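Local coordinates for LPG0439 HIT-related domain-containing protein (Legionella pneumophila subsp. pneumophila, PDB 5L0L) that is of unknown function; this piece of a probable membrane protein holds its HIT-related domain, which may bind a nucleotide or another phosphate compound, at residues A[132-137]-A[150-156]; A[66-71]-A[124-128]; A[25-31]-A[206-212]. All blocks are in the same frame, centred on the assembly; numbering follows the deposited sequence.

Contact 1 (A[132-137]-A[150-156])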
loop_
_atom_site.group_PDB
_atom_site.type_symbol
_atom_site.label_atom_id
_atom_site.label_comp_id
_atom_site.label_asym_id
_atom_site.label_seq_id
_atom_site.Cartn_x
_atom_site.Cartn_y
_atom_site.Cartn_z
ATOM N N TRP A 132 -8.342 -2.479 -3.560
ATOM C CA TRP A 132 -9.690 -3.053 -3.518
ATOM C C TRP A 132 -10.528 -2.263 -2.542
ATOM O O TRP A 132 -10.011 -1.350 -1.848
ATOM C CB TRP A 132 -9.632 -4.549 -3.124
ATOM C CG TRP A 132 -9.033 -4.748 -1.771
ATOM C CD1 TRP A 132 -9.704 -4.905 -0.592
ATOM C CD2 TRP A 132 -7.631 -4.793 -1.441
ATOM N NE1 TRP A 132 -8.811 -5.008 0.455
ATOM C CE2 TRP A 132 -7.539 -4.956 -0.037
ATOM C CE3 TRP A 132 -6.446 -4.706 -2.188
ATOM C CZ2 TRP A 132 -6.318 -5.054 0.635
ATOM C CZ3 TRP A 132 -5.238 -4.746 -1.513
ATOM C CH2 TRP A 132 -5.176 -4.911 -0.121
ATOM N N GLY A 133 -11.812 -2.568 -2.520
ATOM C CA GLY A 133 -12.776 -1.869 -1.640
ATOM C C GLY A 133 -13.331 -2.803 -0.572
ATOM O O GLY A 133 -13.454 -4.034 -0.796
ATOM N N ARG A 134 -13.676 -2.214 0.577
ATOM C CA ARG A 134 -14.349 -2.886 1.669
ATOM C C ARG A 134 -15.717 -2.256 1.953
ATOM O O ARG A 134 -15.926 -1.040 1.835
ATOM C CB ARG A 134 -13.488 -2.890 2.958
ATOM C CG ARG A 134 -12.064 -3.418 2.774
ATOM C CD ARG A 134 -12.038 -4.895 2.344
ATOM N NE ARG A 134 -12.627 -5.776 3.345
ATOM C CZ ARG A 134 -11.991 -6.198 4.447
ATOM N NH1 ARG A 134 -12.637 -6.965 5.289
ATOM N NH2 ARG A 134 -10.715 -5.873 4.709
ATOM N N GLY A 135 -16.610 -3.099 2.414
ATOM C CA GLY A 135 -17.970 -2.712 2.717
ATOM C C GLY A 135 -18.841 -3.937 2.907
ATOM O O GLY A 135 -18.324 -4.990 3.277
ATOM N N ASP A 136 -20.155 -3.804 2.702
ATOM C CA ASP A 136 -21.036 -4.950 2.823
ATOM C C ASP A 136 -20.735 -5.924 1.681
ATOM O O ASP A 136 -20.994 -5.599 0.525
ATOM C CB ASP A 136 -22.502 -4.488 2.775
ATOM C CG ASP A 136 -23.493 -5.634 2.845
ATOM O OD1 ASP A 136 -23.132 -6.822 2.827
ATOM O OD2 ASP A 136 -24.698 -5.302 2.912
ATOM N N PRO A 137 -20.212 -7.115 1.986
ATOM C CA PRO A 137 -19.894 -8.046 0.905
ATOM C C PRO A 137 -21.046 -8.453 0.020
ATOM O O PRO A 137 -20.813 -8.787 -1.137
ATOM C CB PRO A 137 -19.365 -9.276 1.640
ATOM C CG PRO A 137 -18.838 -8.729 2.940
ATOM C CD PRO A 137 -19.848 -7.686 3.299
ATOM N N PRO A 150 -14.231 -10.443 2.666
ATOM C CA PRO A 150 -14.662 -10.603 4.047
ATOM C C PRO A 150 -15.320 -9.352 4.594
ATOM O O PRO A 150 -15.071 -8.228 4.115
ATOM C CB PRO A 150 -13.365 -10.980 4.797
ATOM C CG PRO A 150 -12.260 -10.613 3.904
ATOM C CD PRO A 150 -12.774 -10.449 2.515
ATOM N N GLU A 151 -16.138 -9.526 5.628
ATOM C CA GLU A 151 -16.751 -8.364 6.279
ATOM C C GLU A 151 -15.704 -7.386 6.838
ATOM O O GLU A 151 -14.669 -7.836 7.290
ATOM C CB GLU A 151 -17.651 -8.807 7.435
ATOM C CG GLU A 151 -18.938 -9.396 6.943
ATOM C CD GLU A 151 -19.764 -10.010 8.055
ATOM O OE1 GLU A 151 -19.392 -9.904 9.229
ATOM O OE2 GLU A 151 -20.800 -10.580 7.697
ATOM N N PRO A 152 -15.971 -6.067 6.802
ATOM C CA PRO A 152 -15.088 -5.052 7.404
ATOM C C PRO A 152 -14.689 -5.396 8.816
ATOM O O PRO A 152 -15.500 -5.943 9.580
ATOM C CB PRO A 152 -15.922 -3.771 7.328
ATOM C CG PRO A 152 -16.749 -3.970 6.115
ATOM C CD PRO A 152 -17.112 -5.422 6.139
ATOM N N GLY A 153 -13.419 -5.163 9.107
ATOM C CA GLY A 153 -12.781 -5.607 10.349
ATOM C C GLY A 153 -11.861 -6.787 10.170
ATOM O O GLY A 153 -10.863 -6.912 10.899
ATOM N N LEU A 154 -12.218 -7.682 9.252
ATOM C CA LEU A 154 -11.433 -8.891 9.008
ATOM C C LEU A 154 -10.368 -8.589 7.956
ATOM O O LEU A 154 -10.573 -7.720 7.096
ATOM C CB LEU A 154 -12.321 -10.024 8.509
ATOM C CG LEU A 154 -13.442 -10.434 9.471
ATOM C CD1 LEU A 154 -14.356 -11.462 8.826
ATOM C CD2 LEU A 154 -12.840 -10.951 10.771
HETATM N N MSE A 155 -9.267 -9.319 8.005
HETATM C CA MSE A 155 -8.224 -9.217 6.980
HETATM C C MSE A 155 -8.656 -9.745 5.614
HETATM O O MSE A 155 -9.136 -10.863 5.506
HETATM C CB MSE A 155 -6.989 -10.014 7.430
HETATM C CG MSE A 155 -5.783 -9.922 6.493
HETATM SE SE MSE A 155 -4.913 -8.183 6.724
HETATM C CE MSE A 155 -4.064 -8.530 8.428
ATOM N N PHE A 156 -8.450 -8.948 4.571
ATOM C CA PHE A 156 -8.659 -9.369 3.184
ATOM C C PHE A 156 -7.398 -10.092 2.707
ATOM O O PHE A 156 -6.309 -9.507 2.700
ATOM C CB PHE A 156 -8.937 -8.145 2.320
ATOM C CG PHE A 156 -9.416 -8.459 0.920
ATOM C CD1 PHE A 156 -8.574 -9.046 -0.010
ATOM C CD2 PHE A 156 -10.701 -8.125 0.525
ATOM C CE1 PHE A 156 -9.006 -9.308 -1.323
ATOM C CE2 PHE A 156 -11.133 -8.388 -0.768
ATOM C CZ PHE A 156 -10.294 -8.960 -1.692
HETATM O O HOH W 1 -15.374 -5.922 2.534
#

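Contact 2 (A[66-71]-A[124-128]). With SO4 (sulfate ion), chain C.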
loop_
_atom_site.group_PDB
_atom_site.type_symbol
_atom_site.label_atom_id
_atom_site.label_comp_id
_atom_site.label_asym_id
_atom_site.label_seq_id
_atom_site.Cartn_x
_atom_site.Cartn_y
_atom_site.Cartn_z
ATOM N N ALA A 66 11.729 -3.283 -17.618
ATOM C CA ALA A 66 11.200 -2.986 -16.273
ATOM C C ALA A 66 10.872 -4.224 -15.424
ATOM O O ALA A 66 10.171 -4.087 -14.383
ATOM C CB ALA A 66 9.977 -2.093 -16.399
ATOM N N PHE A 67 11.362 -5.403 -15.823
ATOM C CA PHE A 67 11.246 -6.625 -15.034
ATOM C C PHE A 67 12.504 -6.893 -14.252
ATOM O O PHE A 67 13.615 -6.533 -14.679
ATOM C CB PHE A 67 11.014 -7.870 -15.897
ATOM C CG PHE A 67 9.743 -7.881 -16.700
ATOM C CD1 PHE A 67 8.619 -7.119 -16.352
ATOM C CD2 PHE A 67 9.648 -8.725 -17.817
ATOM C CE1 PHE A 67 7.461 -7.179 -17.121
ATOM C CE2 PHE A 67 8.499 -8.779 -18.584
ATOM C CZ PHE A 67 7.391 -8.015 -18.224
ATOM N N ASN A 68 12.352 -7.531 -13.093
ATOM C CA ASN A 68 13.484 -8.134 -12.374
ATOM C C ASN A 68 14.657 -7.185 -12.130
ATOM O O ASN A 68 15.810 -7.485 -12.469
ATOM C CB ASN A 68 13.940 -9.412 -13.121
ATOM C CG ASN A 68 12.813 -10.432 -13.283
ATOM O OD1 ASN A 68 11.824 -10.426 -12.544
ATOM N ND2 ASN A 68 12.952 -11.312 -14.241
ATOM N N ARG A 69 14.368 -6.047 -11.519
ATOM C CA ARG A 69 15.406 -5.091 -11.222
ATOM C C ARG A 69 14.956 -4.178 -10.098
ATOM O O ARG A 69 13.733 -4.082 -9.834
ATOM C CB ARG A 69 15.766 -4.280 -12.467
ATOM C CG ARG A 69 14.657 -3.418 -13.059
ATOM C CD ARG A 69 15.266 -2.344 -13.964
ATOM N NE ARG A 69 14.291 -1.517 -14.682
ATOM C CZ ARG A 69 13.688 -0.431 -14.192
ATOM N NH1 ARG A 69 13.906 -0.025 -12.926
ATOM N NH2 ARG A 69 12.873 0.278 -14.979
ATOM N N PRO A 70 15.909 -3.480 -9.472
ATOM C CA PRO A 70 15.505 -2.411 -8.587
ATOM C C PRO A 70 14.728 -1.326 -9.319
ATOM O O PRO A 70 15.005 -1.023 -10.512
ATOM C CB PRO A 70 16.857 -1.817 -8.091
ATOM C CG PRO A 70 17.849 -2.925 -8.269
ATOM C CD PRO A 70 17.393 -3.621 -9.521
ATOM N N TYR A 71 13.810 -0.712 -8.586
ATOM C CA TYR A 71 13.030 0.400 -9.100
ATOM C C TYR A 71 13.543 1.674 -8.455
ATOM O O TYR A 71 13.894 1.706 -7.277
ATOM C CB TYR A 71 11.494 0.182 -8.882
ATOM C CG TYR A 71 11.055 -1.036 -9.637
ATOM C CD1 TYR A 71 10.997 -1.026 -11.026
ATOM C CD2 TYR A 71 10.790 -2.224 -8.980
ATOM C CE1 TYR A 71 10.683 -2.168 -11.736
ATOM C CE2 TYR A 71 10.458 -3.354 -9.668
ATOM C CZ TYR A 71 10.434 -3.338 -11.043
ATOM O OH TYR A 71 10.126 -4.492 -11.713
ATOM N N PRO A 124 7.459 -12.645 -14.024
ATOM C CA PRO A 124 8.500 -11.649 -13.740
ATOM C C PRO A 124 8.110 -10.828 -12.514
ATOM O O PRO A 124 6.910 -10.702 -12.213
ATOM C CB PRO A 124 8.508 -10.769 -14.981
ATOM C CG PRO A 124 7.161 -10.944 -15.598
ATOM C CD PRO A 124 6.747 -12.357 -15.282
ATOM N N SER A 125 9.109 -10.307 -11.808
ATOM C CA SER A 125 8.880 -9.290 -10.815
ATOM C C SER A 125 8.656 -7.964 -11.549
ATOM O O SER A 125 9.499 -7.536 -12.355
ATOM C CB SER A 125 10.049 -9.207 -9.838
ATOM O OG SER A 125 9.941 -8.081 -8.982
HETATM N N MSE A 126 7.497 -7.354 -11.293
HETATM C CA MSE A 126 7.109 -6.069 -11.865
HETATM C C MSE A 126 6.803 -5.134 -10.737
HETATM O O MSE A 126 6.373 -5.576 -9.650
HETATM C CB MSE A 126 5.831 -6.231 -12.680
HETATM C CG MSE A 126 5.976 -7.184 -13.835
HETATM SE SE MSE A 126 4.142 -7.420 -14.579
HETATM C CE MSE A 126 3.821 -9.134 -13.733
ATOM N N LEU A 127 7.006 -3.841 -10.933
ATOM C CA LEU A 127 6.587 -2.857 -9.919
ATOM C C LEU A 127 5.061 -2.717 -10.028
ATOM O O LEU A 127 4.547 -2.309 -11.047
ATOM C CB LEU A 127 7.255 -1.515 -10.140
ATOM C CG LEU A 127 6.863 -0.362 -9.210
ATOM C CD1 LEU A 127 7.216 -0.665 -7.773
ATOM C CD2 LEU A 127 7.505 0.928 -9.702
ATOM N N HIS A 128 4.354 -3.129 -8.988
ATOM C CA HIS A 128 2.881 -3.161 -9.065
ATOM C C HIS A 128 2.290 -3.229 -7.693
ATOM O O HIS A 128 2.952 -3.678 -6.756
ATOM C CB HIS A 128 2.377 -4.333 -9.941
ATOM C CG HIS A 128 2.491 -5.686 -9.301
ATOM N ND1 HIS A 128 3.703 -6.291 -9.028
ATOM C CD2 HIS A 128 1.540 -6.529 -8.829
ATOM C CE1 HIS A 128 3.492 -7.473 -8.471
ATOM N NE2 HIS A 128 2.182 -7.637 -8.333
HETATM S S SO4 C . 1.720 -10.320 -5.756
HETATM O O1 SO4 C . 1.379 -10.144 -7.198
HETATM O O2 SO4 C . 2.885 -11.194 -5.816
HETATM O O3 SO4 C . 1.916 -8.929 -5.365
HETATM O O4 SO4 C . 0.468 -10.987 -5.374
HETATM O O HOH W 2 7.546 -3.159 -13.694
HETATM O O HOH W 3 11.690 -6.271 -10.127
#

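Contact 3 (A[25-31]-A[206-212])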
loop_
_atom_site.group_PDB
_atom_site.type_symbol
_atom_site.label_atom_id
_atom_site.label_comp_id
_atom_site.label_asym_id
_atom_site.label_seq_id
_atom_site.Cartn_x
_atom_site.Cartn_y
_atom_site.Cartn_z
ATOM N N SER A 25 -8.605 -4.360 -18.883
ATOM C CA SER A 25 -7.948 -3.068 -18.768
ATOM C C SER A 25 -8.945 -1.896 -18.611
ATOM O O SER A 25 -9.910 -1.761 -19.392
ATOM C CB SER A 25 -6.998 -2.858 -19.960
ATOM O OG SER A 25 -6.342 -1.612 -19.812
ATOM N N ILE A 26 -8.678 -1.051 -17.625
ATOM C CA ILE A 26 -9.416 0.169 -17.370
ATOM C C ILE A 26 -8.741 1.352 -18.072
ATOM O O ILE A 26 -9.416 2.117 -18.765
ATOM C CB ILE A 26 -9.543 0.456 -15.866
ATOM C CG1 ILE A 26 -10.333 -0.678 -15.184
ATOM C CG2 ILE A 26 -10.160 1.838 -15.594
ATOM C CD1 ILE A 26 -10.132 -0.763 -13.674
ATOM N N ALA A 27 -7.442 1.517 -17.861
ATOM C CA ALA A 27 -6.735 2.729 -18.365
ATOM C C ALA A 27 -5.243 2.576 -18.374
ATOM O O ALA A 27 -4.688 1.710 -17.695
ATOM C CB ALA A 27 -7.112 3.968 -17.539
ATOM N N VAL A 28 -4.588 3.459 -19.145
ATOM C CA VAL A 28 -3.175 3.711 -19.011
ATOM C C VAL A 28 -3.005 5.149 -18.509
ATOM O O VAL A 28 -3.682 6.078 -18.973
ATOM C CB VAL A 28 -2.411 3.459 -20.332
ATOM C CG1 VAL A 28 -0.966 3.908 -20.238
ATOM C CG2 VAL A 28 -2.459 1.974 -20.705
ATOM N N ILE A 29 -2.095 5.320 -17.558
ATOM C CA ILE A 29 -1.866 6.594 -16.877
ATOM C C ILE A 29 -0.370 6.903 -16.944
ATOM O O ILE A 29 0.449 6.061 -16.567
ATOM C CB ILE A 29 -2.391 6.558 -15.436
ATOM C CG1 ILE A 29 -3.857 6.050 -15.485
ATOM C CG2 ILE A 29 -2.183 7.922 -14.761
ATOM C CD1 ILE A 29 -4.713 6.077 -14.239
ATOM N N THR A 30 -0.041 8.103 -17.451
ATOM C CA THR A 30 1.350 8.546 -17.607
ATOM C C THR A 30 1.634 9.635 -16.588
ATOM O O THR A 30 0.840 10.569 -16.437
ATOM C CB THR A 30 1.635 9.060 -19.018
ATOM O OG1 THR A 30 1.448 7.989 -19.944
ATOM C CG2 THR A 30 3.095 9.560 -19.133
ATOM N N VAL A 31 2.746 9.479 -15.872
ATOM C CA VAL A 31 3.135 10.363 -14.792
ATOM C C VAL A 31 4.334 11.223 -15.257
ATOM O O VAL A 31 5.343 10.669 -15.706
ATOM C CB VAL A 31 3.569 9.580 -13.541
ATOM C CG1 VAL A 31 4.009 10.527 -12.430
ATOM C CG2 VAL A 31 2.413 8.719 -13.043
ATOM N N THR A 206 0.195 16.623 -14.141
ATOM C CA THR A 206 1.223 15.614 -13.866
ATOM C C THR A 206 0.756 14.195 -14.179
ATOM O O THR A 206 1.580 13.336 -14.448
ATOM C CB THR A 206 1.746 15.669 -12.417
ATOM O OG1 THR A 206 0.697 15.383 -11.477
ATOM C CG2 THR A 206 2.351 17.051 -12.113
ATOM N N LEU A 207 -0.557 13.960 -14.152
ATOM C CA LEU A 207 -1.128 12.670 -14.570
ATOM C C LEU A 207 -1.976 12.839 -15.820
ATOM O O LEU A 207 -2.874 13.668 -15.821
ATOM C CB LEU A 207 -2.019 12.098 -13.470
ATOM C CG LEU A 207 -1.375 11.799 -12.122
ATOM C CD1 LEU A 207 -2.304 11.024 -11.211
ATOM C CD2 LEU A 207 -0.122 10.993 -12.361
ATOM N N LYS A 208 -1.689 12.057 -16.852
ATOM C CA LYS A 208 -2.532 11.972 -18.047
ATOM C C LYS A 208 -3.136 10.573 -18.126
ATOM O O LYS A 208 -2.416 9.569 -18.148
ATOM C CB LYS A 208 -1.728 12.287 -19.298
ATOM C CG LYS A 208 -1.446 13.791 -19.384
ATOM C CD LYS A 208 -0.376 14.175 -20.405
ATOM C CE LYS A 208 -0.132 15.683 -20.367
ATOM N NZ LYS A 208 1.220 16.070 -20.875
ATOM N N VAL A 209 -4.456 10.538 -18.185
ATOM C CA VAL A 209 -5.222 9.312 -18.150
ATOM C C VAL A 209 -5.815 9.058 -19.538
ATOM O O VAL A 209 -6.446 9.954 -20.098
ATOM C CB VAL A 209 -6.380 9.471 -17.148
ATOM C CG1 VAL A 209 -7.250 8.227 -17.129
ATOM C CG2 VAL A 209 -5.860 9.816 -15.765
ATOM N N THR A 210 -5.598 7.860 -20.080
ATOM C CA THR A 210 -6.261 7.399 -21.289
ATOM C C THR A 210 -7.072 6.117 -20.975
ATOM O O THR A 210 -6.493 5.045 -20.733
ATOM C CB THR A 210 -5.237 7.094 -22.405
ATOM O OG1 THR A 210 -4.444 8.258 -22.637
ATOM C CG2 THR A 210 -5.934 6.718 -23.717
ATOM N N ILE A 211 -8.396 6.228 -21.034
ATOM C CA ILE A 211 -9.293 5.093 -20.806
ATOM C C ILE A 211 -9.096 4.095 -21.937
ATOM O O ILE A 211 -8.988 4.495 -23.089
ATOM C CB ILE A 211 -10.769 5.514 -20.804
ATOM C CG1 ILE A 211 -11.072 6.513 -19.689
ATOM C CG2 ILE A 211 -11.693 4.289 -20.729
ATOM C CD1 ILE A 211 -10.860 6.036 -18.281
ATOM N N HIS A 212 -9.037 2.812 -21.619
ATOM C CA HIS A 212 -8.892 1.757 -22.616
ATOM C C HIS A 212 -10.226 1.491 -23.327
ATOM O O HIS A 212 -11.182 1.115 -22.685
ATOM C CB HIS A 212 -8.434 0.461 -21.953
ATOM C CG HIS A 212 -8.280 -0.688 -22.904
ATOM N ND1 HIS A 212 -7.133 -0.892 -23.634
ATOM C CD2 HIS A 212 -9.111 -1.706 -23.227
ATOM C CE1 HIS A 212 -7.256 -1.987 -24.363
ATOM N NE2 HIS A 212 -8.457 -2.492 -24.145
HETATM O O HOH W 4 -1.670 7.784 -20.593
#

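Contact 1 (A[132-137]-A[150-156])
The chain leaving strand 128-134 runs past a type II turn of residues 151-154, bringing the CA of Gly135 to 6.0 Å from the CA of Pro152. Gly153 takes the third position of this turn with a positive phi, where a CB would collide with the preceding carbonyl oxygen. Arg134 carries most of the polar contact. Its chain bends at CG (chi2 -63°) and again at the next bond, so that the guanidinium drops into the turn and grips one oxygen end-on with two nitrogens: NH1 lies 2.8 Å and NH2 3.0 Å from Leu154 O. NH2 lies nearly in line with the C=O bond (170° at the oxygen), though the bond is bent at its hydrogen. NH1 also reaches Pro150 O at 3.0 Å, coming from above that carbonyl's plane, while NE gives its hydrogen to water 1. This water also accepts from Gly135 N and donates to Pro150 O. Arginine suits the place because its flat, five-hydrogen head can serve several loop carbonyls together. The strand belongs to the antiparallel sheet of a HIT-like domain, and the loop 150-156 lies over its end, next to the second subunit: Pro152 packs on Thr116 and Glu151 on Phe109 of that chain. Closer to the sheet, Trp132 and Phe156 stack face to face, with the indole five-membered ring and the phenyl ring 4.1 Å apart at their centroids and 30° between planes. Trp132 NE1 lies 3.5 Å from Phe156 CG, yet its hydrogen bond goes to Gln98 OE1, which also takes NH2 of Arg134. Proline rings fill the other end: Pro152 CD comes within 3.1 Å of Gly135 O, and the Pro137 and Glu151 side chains cross at about a right angle, their CG atoms 4.1 Å apart.

Contact 2 (A[66-71]-A[124-128])
Asn68 and Ser125 join the two loops through a reciprocal pair of hydrogen bonds. Asn68 N lies 2.9 Å from Ser125 O, and Ser125 N lies 2.8 Å from Asn68 OD1. The pair ties the loop before helix 73-92 to the one leading into strand 128-134 of the HIT-like fold. Asparagine suits the position twice over: it tolerates the left-handed backbone conformation found here, and with CG beside its own N (chi1 -57°) its amide oxygen reaches the neighbouring peptide. Next to the pair, the Phe67 ring lies along Pro124, whose CB sits over its face, 3.6 Å from Phe67 CG, while CG of Met126, present as selenomethionine, meets Phe67 CE1 at 3.6 Å. At Tyr71, Leu127 CB stands squarely over the ring centre, 3.5 Å from the centroid and only 3° off the normal. Arg69 O, from the tyrosine's own loop, lies over the opposite face, so the ring is sandwiched between it and Leu127. Tyr71 OH donates to Ala66 O at 2.7 Å and accepts from water 3, which also takes the hydrogen of Arg69 N and meets Ser125 OG. Water 2 bridges Ala66 O and Leu127 N.

Further out, Tyr10 is edge-to-face with Phe67 and bonds Asn68 ND2, while strand 51-58 and helix 73-92 back Leu127. At the end of the loop, His128 and His130 recall the start of the histidine triad sequence of HIT proteins, and both bind a sulfate, probably from the crystallisation liquor, that Gly103 N and Asn105 N also hold, consistent with a phosphate site. Met126 O orients the imidazole of His128, accepting from ND1 at 2.8 Å, and leaves NE2 aimed at sulfate O1, 2.9 Å away with 164° at the hydrogen.

Contact 3 (A[25-31]-A[206-212])
Lys208 O is gripped from several directions: Thr30 N donates to it at 2.9 Å, water 4 adds a second hydrogen, and the CA of Ile29 approaches to 3.3 Å in a CA-H...O contact. The two segments are antiparallel neighbours in the six-stranded sheet of the HIT-like domain, with short axes 4.7 Å apart and directions 164° from one another. Strand 207-211, the last in the chain, forms one border of that sheet within this subunit. Paired bonds join Thr30 with Lys208 and Val28 with Thr210, whose N reaches Val28 O at 2.8 Å. Water 4 lies beside these pairs, also meeting Thr30 OG1, although the stronger partner of that hydroxyl is His36 ND1. This more exposed side carries Thr30, Thr210 and Lys208, together with Val28, which touches Tyr19; the beta-branched threonines suit extended backbone, and the long lysine chain can lead its amine away. The other side is apolar, and helices 73-92 and 176-194 pack on it. Here Ile29 and Val209 point the same way, with Ile29 CD1 4.2 Å from Val209 CG2, and both touch Leu85 of helix 73-92. At one end Val31 CG2 presses against Leu207 CD2 at 3.5 Å, tighter than usual for two methyls. Ala27, with its small CB, faces Ile211 where the backbones come close.

Here the strand is irregular, for Ile26 and Ala27 both face Val39 in a classic beta bulge. Pairing still continues, since His212 N bonds Ile26 O at 3.0 Å from above that carbonyl's plane. With His212 CG anti to its backbone N (chi1 179°), the imidazole turns a face to Ser25, whose CB lies over it, 4.1 Å from the ring centroid.

Overall arrangement
From the N terminus, strand 25-31 is the first of the contact segments and waits for its partner until nearly the end of the chain: contact 3 closes the largest loop, bringing strand 207-211 to the border of the main sheet. Both other contacts fall within that span. Contact 2 closes first, tying the loop before helix 73-92 to the one before strand 128-134. The same strand then leads directly into contact 1, which folds a short loop back over its far end, beside the second subunit. Contacts 1 and 2 therefore follow in series, their centres 29 Å apart on opposite sides of the chain's centre, whereas contacts 1 and 3 reach separate parts of one sheet.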